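PDB 4QAN: uncharacterized protein from Ruminococcus gnavus, which is of unknown function but has a cystatin-like fold, as a divergent member of the NTF2-like superfamily, and can bind a magnesium ion. Local coordinates for residues E300-Y304 with Y329-G333. Sequence-based numbering, arbitrary orientation.
Sequences EYMVY and YSYNG
A beta-hairpin turn meets the short 3-10 turn that leads into the neighbouring strand, at the surface of a cystatin-like domain. Tyr301-Tyr304 form the turn, with Met302 and Val303 in 3-10 conformation and Tyr304 N donating a hydrogen bond to Tyr301 O at 2.9 Å. Tyr329-Tyr331 end strand 322-331; Asn332 (phi/psi 49/41) and Gly333 (93/-7) then reverse the chain as a type I' turn. Asparagine readily accepts the left-handed region, whereas a CB on Gly333 would jam against Asn332 O. The CA atoms of Tyr304 and Asn332 lie 5.4 Å apart. Asn332 N donates to Tyr304 O (3.1 Å, nearly linear), and its amide side chain, chi1 m, sends ND2 to Tyr301 O at 3.0 Å, so that carbonyl accepts two bonds. This joins the helix-to-strand connection before strand 305-314 to the hairpin of antiparallel strands 322-331 and 334-344. Tyr331, chi1 t, extends its ring to the 3-10 turn, with its OH 3.7 Å from Tyr301 CB; one water bridges Tyr331 OH (2.7 Å) and Tyr301 N (3.0 Å). Buried selenomethionine Met302 (chi1 and chi2 m) makes an oblique Met-aromatic contact, SE 5.0 Å from the Tyr331 ring centroid and CE 3.6 Å from Tyr331 CE1; the long apolar side chain of Met302 also packs on Leu271 and Leu275.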
ATOM      1  N   GLU A 300      -4.201 -11.417 -15.666  1.00 38.29           N
ATOM      2  CA  GLU A 300      -3.485 -12.125 -16.735  1.00 41.22           C
ATOM      3  C   GLU A 300      -3.670 -11.490 -18.117  1.00 43.45           C
ATOM      4  O   GLU A 300      -2.857 -11.736 -19.013  1.00 46.63           O
ATOM      5  CB  GLU A 300      -3.911 -13.595 -16.806  1.00 45.67           C
ATOM      6  CG  GLU A 300      -5.312 -13.773 -17.370  1.00 52.31           C
ATOM      7  CD  GLU A 300      -5.841 -15.196 -17.310  1.00 59.03           C
ATOM      8  OE1 GLU A 300      -5.047 -16.150 -17.140  1.00 56.16           O
ATOM      9  OE2 GLU A 300      -7.076 -15.346 -17.447  1.00 62.94           O
ATOM     10  N   TYR A 301      -4.732 -10.701 -18.303  1.00 38.43           N
ATOM     11  CA  TYR A 301      -5.007 -10.075 -19.601  1.00 36.26           C
ATOM     12  C   TYR A 301      -4.438  -8.662 -19.756  1.00 33.74           C
ATOM     13  O   TYR A 301      -4.610  -8.028 -20.816  1.00 34.41           O
ATOM     14  CB  TYR A 301      -6.502 -10.072 -19.877  1.00 39.46           C
ATOM     15  CG  TYR A 301      -7.098 -11.451 -19.965  1.00 44.84           C
ATOM     16  CD1 TYR A 301      -6.730 -12.315 -20.989  1.00 49.75           C
ATOM     17  CD2 TYR A 301      -8.033 -11.895 -19.037  1.00 46.34           C
ATOM     18  CE1 TYR A 301      -7.270 -13.585 -21.088  1.00 53.96           C
ATOM     19  CE2 TYR A 301      -8.590 -13.165 -19.134  1.00 53.51           C
ATOM     20  CZ  TYR A 301      -8.201 -14.005 -20.165  1.00 58.59           C
ATOM     21  OH  TYR A 301      -8.733 -15.272 -20.291  1.00 73.86           O
HETATM   22  N   MSE A 302      -3.751  -8.181 -18.719  1.00 30.08           N
HETATM   23  CA  MSE A 302      -3.020  -6.922 -18.786  1.00 29.25           C
HETATM   24  C   MSE A 302      -1.936  -6.957 -19.847  1.00 30.97           C
HETATM   25  O   MSE A 302      -1.488  -5.912 -20.323  1.00 30.46           O
HETATM   26  CB  MSE A 302      -2.404  -6.558 -17.425  1.00 27.79           C
HETATM   27  CG  MSE A 302      -3.466  -6.188 -16.402  1.00 26.65           C
HETATM   28 SE   MSE A 302      -4.377  -4.531 -16.977  0.75 22.50          SE
HETATM   29  CE  MSE A 302      -6.080  -4.976 -16.125  1.00 29.17           C
ATOM     30  N   VAL A 303      -1.505  -8.148 -20.242  1.00 35.30           N
ATOM     31  CA  VAL A 303      -0.553  -8.261 -21.332  1.00 37.00           C
ATOM     32  C   VAL A 303      -1.160  -7.775 -22.665  1.00 36.74           C
ATOM     33  O   VAL A 303      -0.438  -7.506 -23.616  1.00 37.11           O
ATOM     34  CB  VAL A 303      -0.017  -9.691 -21.454  1.00 39.06           C
ATOM     35  CG1 VAL A 303      -1.076 -10.639 -21.966  1.00 40.66           C
ATOM     36  CG2 VAL A 303       1.188  -9.715 -22.370  1.00 48.09           C
ATOM     37  N   TYR A 304      -2.480  -7.669 -22.727  1.00 35.59           N
ATOM     38  CA  TYR A 304      -3.152  -7.128 -23.905  1.00 37.36           C
ATOM     39  C   TYR A 304      -3.774  -5.774 -23.633  1.00 35.87           C
ATOM     40  O   TYR A 304      -4.704  -5.365 -24.318  1.00 38.96           O
ATOM     41  CB  TYR A 304      -4.194  -8.122 -24.426  1.00 41.76           C
ATOM     42  CG  TYR A 304      -3.569  -9.439 -24.820  1.00 48.65           C
ATOM     43  CD1 TYR A 304      -2.564  -9.485 -25.793  1.00 48.68           C
ATOM     44  CD2 TYR A 304      -3.974 -10.637 -24.233  1.00 53.40           C
ATOM     45  CE1 TYR A 304      -1.978 -10.676 -26.157  1.00 52.86           C
ATOM     46  CE2 TYR A 304      -3.396 -11.838 -24.603  1.00 55.44           C
ATOM     47  CZ  TYR A 304      -2.398 -11.847 -25.561  1.00 59.19           C
ATOM     48  OH  TYR A 304      -1.808 -13.026 -25.936  1.00 75.87           O
ATOM     49  N   TYR A 329      -6.515   3.596 -25.540  1.00 36.11           N
ATOM     50  CA  TYR A 329      -6.131   2.204 -25.326  1.00 35.73           C
ATOM     51  C   TYR A 329      -7.025   1.216 -26.056  1.00 37.47           C
ATOM     52  O   TYR A 329      -8.153   1.528 -26.413  1.00 35.48           O
ATOM     53  CB  TYR A 329      -6.215   1.830 -23.838  1.00 35.50           C
ATOM     54  CG  TYR A 329      -5.455   2.717 -22.874  1.00 33.80           C
ATOM     55  CD1 TYR A 329      -5.965   3.947 -22.496  1.00 32.68           C
ATOM     56  CD2 TYR A 329      -4.252   2.305 -22.315  1.00 35.32           C
ATOM     57  CE1 TYR A 329      -5.294   4.749 -21.620  1.00 32.52           C
ATOM     58  CE2 TYR A 329      -3.572   3.099 -21.410  1.00 34.26           C
ATOM     59  CZ  TYR A 329      -4.104   4.331 -21.070  1.00 35.53           C
ATOM     60  OH  TYR A 329      -3.463   5.158 -20.185  1.00 32.26           O
ATOM     61  N   SER A 330      -6.491   0.017 -26.250  1.00 35.98           N
ATOM     62  CA  SER A 330      -7.286  -1.181 -26.456  1.00 35.76           C
ATOM     63  C   SER A 330      -6.928  -2.124 -25.317  1.00 34.84           C
ATOM     64  O   SER A 330      -5.783  -2.573 -25.207  1.00 37.10           O
ATOM     65  CB  SER A 330      -6.979  -1.848 -27.805  1.00 35.63           C
ATOM     66  OG  SER A 330      -7.545  -3.157 -27.878  1.00 35.03           O
ATOM     67  N   TYR A 331      -7.900  -2.395 -24.456  1.00 35.09           N
ATOM     68  CA  TYR A 331      -7.759  -3.417 -23.431  1.00 35.35           C
ATOM     69  C   TYR A 331      -8.535  -4.623 -23.904  1.00 35.00           C
ATOM     70  O   TYR A 331      -9.760  -4.649 -23.807  1.00 37.80           O
ATOM     71  CB  TYR A 331      -8.313  -2.961 -22.071  1.00 33.66           C
ATOM     72  CG  TYR A 331      -8.289  -4.080 -21.043  1.00 37.09           C
ATOM     73  CD1 TYR A 331      -7.079  -4.528 -20.511  1.00 35.72           C
ATOM     74  CD2 TYR A 331      -9.458  -4.721 -20.630  1.00 35.57           C
ATOM     75  CE1 TYR A 331      -7.037  -5.552 -19.583  1.00 34.91           C
ATOM     76  CE2 TYR A 331      -9.415  -5.754 -19.702  1.00 35.57           C
ATOM     77  CZ  TYR A 331      -8.200  -6.163 -19.183  1.00 35.75           C
ATOM     78  OH  TYR A 331      -8.120  -7.200 -18.269  1.00 37.90           O
ATOM     79  N   ASN A 332      -7.826  -5.618 -24.415  1.00 37.88           N
ATOM     80  CA  ASN A 332      -8.447  -6.827 -24.978  1.00 39.86           C
ATOM     81  C   ASN A 332      -9.577  -6.512 -25.954  1.00 41.61           C
ATOM     82  O   ASN A 332     -10.621  -7.173 -25.962  1.00 48.41           O
ATOM     83  CB  ASN A 332      -8.927  -7.755 -23.862  1.00 40.92           C
ATOM     84  CG  ASN A 332      -7.777  -8.298 -23.043  1.00 44.11           C
ATOM     85  OD1 ASN A 332      -7.365  -9.454 -23.203  1.00 40.33           O
ATOM     86  ND2 ASN A 332      -7.207  -7.442 -22.197  1.00 45.05           N
ATOM     87  N   GLY A 333      -9.347  -5.496 -26.776  1.00 38.49           N
ATOM     88  CA  GLY A 333     -10.245  -5.147 -27.863  1.00 39.42           C
ATOM     89  C   GLY A 333     -11.290  -4.116 -27.517  1.00 38.47           C
ATOM     90  O   GLY A 333     -12.032  -3.678 -28.396  1.00 40.37           O
TER
HETATM   91  O   HOH W   1      -6.732  -9.000 -16.891  1.00 28.85           O